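Local coordinates for putative cell surface protein (Streptococcus pyogenes, PDB 4OFQ), which is an antigen I/II-family protein whose C-terminal domain, a calcium-binding beta-sandwich adhesin module, probably mediates attachment of the bacterium to surfaces, at residues V60-D72 and S122-A136. Residues are numbered along the deposited sequence; the frame is centred on the assembly and turned at random. Where two conformers were deposited one is given.
With CA (calcium ion), chain C.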
# COMPACT_ATOMS: atom_id res chain seq x y z
N VAL A 60 -33.88 20.41 7.90
CA VAL A 60 -33.81 19.29 6.96
C VAL A 60 -33.37 19.77 5.58
O VAL A 60 -32.59 19.09 4.89
CB VAL A 60 -35.17 18.55 6.86
CG1 VAL A 60 -35.15 17.54 5.72
CG2 VAL A 60 -35.48 17.86 8.18
N MET A 61 -33.84 20.95 5.19
CA MET A 61 -33.49 21.52 3.89
C MET A 61 -31.99 21.74 3.70
O MET A 61 -31.52 21.86 2.57
CB MET A 61 -34.24 22.84 3.66
CG MET A 61 -35.71 22.65 3.37
SD MET A 61 -36.59 24.23 3.27
CE MET A 61 -35.48 25.16 2.21
N LYS A 62 -31.25 21.80 4.80
CA LYS A 62 -29.80 21.95 4.73
C LYS A 62 -29.11 20.63 4.37
O LYS A 62 -27.94 20.61 4.00
CB LYS A 62 -29.24 22.52 6.03
CG LYS A 62 -29.74 23.93 6.33
CD LYS A 62 -29.08 24.50 7.58
CE LYS A 62 -29.66 25.86 7.93
NZ LYS A 62 -28.90 26.52 9.03
N GLY A 63 -29.86 19.54 4.50
CA GLY A 63 -29.48 18.28 3.88
C GLY A 63 -28.46 17.46 4.64
O GLY A 63 -28.19 17.69 5.82
N PHE A 64 -27.88 16.49 3.95
CA PHE A 64 -26.98 15.54 4.58
C PHE A 64 -25.83 15.28 3.65
O PHE A 64 -26.00 14.81 2.53
CB PHE A 64 -27.75 14.26 4.91
CG PHE A 64 -29.01 14.53 5.68
CD1 PHE A 64 -28.96 14.74 7.05
CD2 PHE A 64 -30.22 14.67 5.03
CE1 PHE A 64 -30.11 15.04 7.76
CE2 PHE A 64 -31.37 14.96 5.73
CZ PHE A 64 -31.32 15.15 7.10
N ILE A 65 -24.64 15.66 4.12
CA ILE A 65 -23.43 15.60 3.31
C ILE A 65 -22.43 14.69 4.01
O ILE A 65 -22.31 14.74 5.24
CB ILE A 65 -22.80 17.01 3.16
CG1 ILE A 65 -23.73 17.91 2.33
CG2 ILE A 65 -21.39 16.90 2.52
CD1 ILE A 65 -23.34 19.36 2.35
N TYR A 66 -21.76 13.84 3.24
CA TYR A 66 -20.66 13.03 3.78
C TYR A 66 -19.43 13.35 2.95
O TYR A 66 -19.51 13.46 1.74
CB TYR A 66 -20.99 11.54 3.70
CG TYR A 66 -20.14 10.70 4.65
CD1 TYR A 66 -20.32 10.79 6.02
CD2 TYR A 66 -19.15 9.83 4.17
CE1 TYR A 66 -19.55 10.04 6.91
CE2 TYR A 66 -18.37 9.07 5.05
CZ TYR A 66 -18.58 9.18 6.42
OH TYR A 66 -17.83 8.44 7.33
N VAL A 67 -18.28 13.50 3.61
CA VAL A 67 -17.05 13.91 2.93
C VAL A 67 -15.97 12.89 3.19
O VAL A 67 -15.81 12.43 4.32
CB VAL A 67 -16.56 15.31 3.43
CG1 VAL A 67 -15.13 15.60 2.98
CG2 VAL A 67 -17.48 16.43 2.93
N ASP A 68 -15.23 12.51 2.15
CA ASP A 68 -14.04 11.73 2.38
C ASP A 68 -12.86 12.56 1.96
O ASP A 68 -12.69 12.85 0.78
CB ASP A 68 -14.05 10.41 1.61
CG ASP A 68 -12.84 9.55 1.95
OD1 ASP A 68 -11.71 9.97 1.61
OD2 ASP A 68 -13.02 8.48 2.55
N ASP A 69 -12.06 12.95 2.94
CA ASP A 69 -10.88 13.77 2.73
C ASP A 69 -9.66 12.87 2.74
O ASP A 69 -9.12 12.52 3.80
CB ASP A 69 -10.80 14.83 3.85
CG ASP A 69 -9.62 15.77 3.71
OD1 ASP A 69 -8.74 15.51 2.86
OD2 ASP A 69 -9.57 16.77 4.46
N TYR A 70 -9.22 12.48 1.55
CA TYR A 70 -8.02 11.66 1.41
C TYR A 70 -6.82 12.58 1.25
O TYR A 70 -6.97 13.71 0.76
CB TYR A 70 -8.14 10.74 0.19
CG TYR A 70 -8.35 11.48 -1.13
CD1 TYR A 70 -9.64 11.78 -1.58
CD2 TYR A 70 -7.28 11.87 -1.92
CE1 TYR A 70 -9.84 12.47 -2.78
CE2 TYR A 70 -7.47 12.55 -3.12
CZ TYR A 70 -8.75 12.84 -3.54
OH TYR A 70 -8.93 13.50 -4.75
N LYS A 71 -5.64 12.12 1.67
CA LYS A 71 -4.42 12.91 1.47
C LYS A 71 -4.07 12.91 -0.01
O LYS A 71 -3.62 11.89 -0.56
CB LYS A 71 -3.27 12.33 2.28
CG LYS A 71 -1.96 13.08 2.09
CD LYS A 71 -0.95 12.62 3.13
CE LYS A 71 0.44 13.17 2.84
NZ LYS A 71 1.41 12.68 3.88
N ASP A 72 -4.26 14.05 -0.67
CA ASP A 72 -4.18 14.06 -2.13
C ASP A 72 -2.76 13.96 -2.70
O ASP A 72 -2.59 13.74 -3.89
CB ASP A 72 -5.00 15.22 -2.73
CG ASP A 72 -4.40 16.60 -2.44
OD1 ASP A 72 -3.17 16.73 -2.32
OD2 ASP A 72 -5.20 17.56 -2.37
N SER A 122 -13.55 21.26 7.95
CA SER A 122 -12.47 21.85 7.18
C SER A 122 -11.69 20.82 6.36
O SER A 122 -10.58 20.43 6.74
CB SER A 122 -11.50 22.58 8.12
OG SER A 122 -10.57 23.37 7.40
N PRO A 123 -12.26 20.38 5.22
CA PRO A 123 -11.52 19.43 4.38
C PRO A 123 -10.37 20.11 3.64
O PRO A 123 -10.53 21.22 3.13
CB PRO A 123 -12.57 18.95 3.38
CG PRO A 123 -13.53 20.07 3.28
CD PRO A 123 -13.57 20.73 4.64
N VAL A 124 -9.22 19.44 3.58
CA VAL A 124 -8.01 20.00 2.99
C VAL A 124 -7.78 19.46 1.59
O VAL A 124 -7.89 18.25 1.36
CB VAL A 124 -6.79 19.67 3.87
CG1 VAL A 124 -5.49 20.00 3.17
CG2 VAL A 124 -6.88 20.41 5.20
N GLY A 125 -7.46 20.34 0.65
CA GLY A 125 -7.15 19.89 -0.71
C GLY A 125 -8.32 19.19 -1.38
O GLY A 125 -9.47 19.61 -1.20
N GLU A 126 -8.04 18.14 -2.15
CA GLU A 126 -9.09 17.41 -2.84
C GLU A 126 -9.90 16.56 -1.88
O GLU A 126 -9.38 16.07 -0.88
CB GLU A 126 -8.50 16.49 -3.92
CG GLU A 126 -7.57 17.19 -4.90
CD GLU A 126 -6.91 16.23 -5.87
OE1 GLU A 126 -7.07 14.99 -5.72
OE2 GLU A 126 -6.20 16.72 -6.77
N PHE A 127 -11.18 16.39 -2.18
CA PHE A 127 -12.01 15.48 -1.40
C PHE A 127 -13.18 15.01 -2.25
O PHE A 127 -13.45 15.57 -3.32
CB PHE A 127 -12.48 16.16 -0.11
CG PHE A 127 -13.29 17.41 -0.32
CD1 PHE A 127 -12.66 18.64 -0.50
CD2 PHE A 127 -14.69 17.38 -0.29
CE1 PHE A 127 -13.41 19.82 -0.67
CE2 PHE A 127 -15.45 18.55 -0.45
CZ PHE A 127 -14.80 19.76 -0.65
N TYR A 128 -13.83 13.94 -1.81
CA TYR A 128 -15.12 13.56 -2.37
C TYR A 128 -16.20 13.96 -1.40
O TYR A 128 -16.01 13.89 -0.18
CB TYR A 128 -15.23 12.06 -2.56
CG TYR A 128 -14.58 11.54 -3.80
CD1 TYR A 128 -13.26 11.11 -3.78
CD2 TYR A 128 -15.28 11.49 -5.00
CE1 TYR A 128 -12.65 10.61 -4.93
CE2 TYR A 128 -14.69 11.00 -6.16
CZ TYR A 128 -13.38 10.57 -6.10
OH TYR A 128 -12.77 10.09 -7.23
N MET A 129 -17.34 14.39 -1.94
CA MET A 129 -18.50 14.61 -1.10
C MET A 129 -19.71 13.88 -1.69
O MET A 129 -19.81 13.75 -2.91
CB MET A 129 -18.76 16.11 -0.85
CG MET A 129 -19.09 16.95 -2.07
SD MET A 129 -19.07 18.73 -1.72
CE MET A 129 -20.17 18.85 -0.31
N TRP A 130 -20.57 13.37 -0.81
CA TRP A 130 -21.83 12.76 -1.23
C TRP A 130 -22.97 13.60 -0.64
O TRP A 130 -22.99 13.88 0.57
CB TRP A 130 -21.93 11.32 -0.74
CG TRP A 130 -21.06 10.37 -1.48
CD1 TRP A 130 -21.42 9.61 -2.55
CD2 TRP A 130 -19.67 10.09 -1.24
NE1 TRP A 130 -20.35 8.86 -2.98
CE2 TRP A 130 -19.26 9.14 -2.19
CE3 TRP A 130 -18.74 10.55 -0.29
CZ2 TRP A 130 -17.95 8.64 -2.24
CZ3 TRP A 130 -17.44 10.04 -0.35
CH2 TRP A 130 -17.07 9.09 -1.31
N VAL A 131 -23.89 14.04 -1.50
CA VAL A 131 -24.95 14.96 -1.07
C VAL A 131 -26.30 14.31 -1.30
O VAL A 131 -26.58 13.84 -2.40
CB VAL A 131 -24.90 16.29 -1.87
CG1 VAL A 131 -26.02 17.26 -1.41
CG2 VAL A 131 -23.52 16.94 -1.74
N ALA A 132 -27.13 14.25 -0.27
CA ALA A 132 -28.48 13.71 -0.47
C ALA A 132 -29.24 14.55 -1.50
O ALA A 132 -29.43 15.75 -1.30
CB ALA A 132 -29.24 13.67 0.84
N LYS A 133 -29.70 13.90 -2.57
CA LYS A 133 -30.45 14.57 -3.63
C LYS A 133 -31.82 15.11 -3.18
O LYS A 133 -32.30 16.12 -3.71
CB LYS A 133 -30.65 13.63 -4.82
CG LYS A 133 -29.37 13.14 -5.49
CD LYS A 133 -29.71 12.19 -6.62
CE LYS A 133 -28.47 11.61 -7.25
NZ LYS A 133 -28.86 10.73 -8.40
N ASP A 134 -32.44 14.41 -2.24
CA ASP A 134 -33.77 14.76 -1.74
C ASP A 134 -33.73 14.71 -0.22
O ASP A 134 -34.03 13.67 0.38
CB ASP A 134 -34.81 13.76 -2.28
CG ASP A 134 -36.25 14.16 -1.96
OD1 ASP A 134 -36.51 14.91 -0.98
OD2 ASP A 134 -37.14 13.70 -2.70
N PRO A 135 -33.31 15.83 0.40
CA PRO A 135 -33.11 15.91 1.85
C PRO A 135 -34.32 15.42 2.65
O PRO A 135 -34.14 14.65 3.60
CB PRO A 135 -32.88 17.40 2.08
CG PRO A 135 -32.21 17.85 0.83
CD PRO A 135 -32.85 17.05 -0.29
N ALA A 136 -35.52 15.85 2.27
CA ALA A 136 -36.71 15.44 3.00
C ALA A 136 -36.93 13.93 2.89
O ALA A 136 -37.23 13.27 3.88
CB ALA A 136 -37.92 16.20 2.51
CA CA C . -7.72 16.02 0.81
O HOH W 1 -28.48 16.99 1.11
O HOH W 2 -24.85 12.21 2.29
O HOH W 3 -5.39 16.44 0.70
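Y70 OH donates to E126 OE1 at 2.6 Å, on the anti side of the carboxylate, and H101 NE2 is a further partner of the hydroxyl. The tyrosine ring and that carboxylate are 73° apart. The carboxylate of D69 works with both oxygens. OD1 binds the calcium ion at 2.4 Å, and OD2 accepts the backbone N-H of V124 at 2.8 Å. That N-H comes from above the carboxylate plane, 41° out of it. D69 CG lies anti to the backbone N (chi1 -178°), which carries the carboxylate over to the loop 122-126. The backbone oxygens of Y70, V124 and E126 and one water also bind the calcium, and the ion ties the end of strand 64-70 to this loop. D72 holds the loop a second time: its OD2 takes the N-H of E126 through the anti lone pair, at 2.9 Å and nearly straight.

Beyond the calcium site the two strands pair antiparallel in the mixed sheet of this beta-sandwich domain. Y66 with W130 and D68 with Y128 are hydrogen-bonded pairs, each joined by two backbone bonds. A132 N adds a bond to F64 O. One face carries I65, V67, M129 and V131. There V67 CG1 meets F127 CD2 at 3.7 Å. On the other face W130 turns its ring edge to D68 CB, while D68 OD2 bonds to K18. At the far end P135 packs CB against V60 O at 3.3 Å. Its own O lies in the ring plane of F64, at the edge near CE2. Water 1 links F64 N to A132 O.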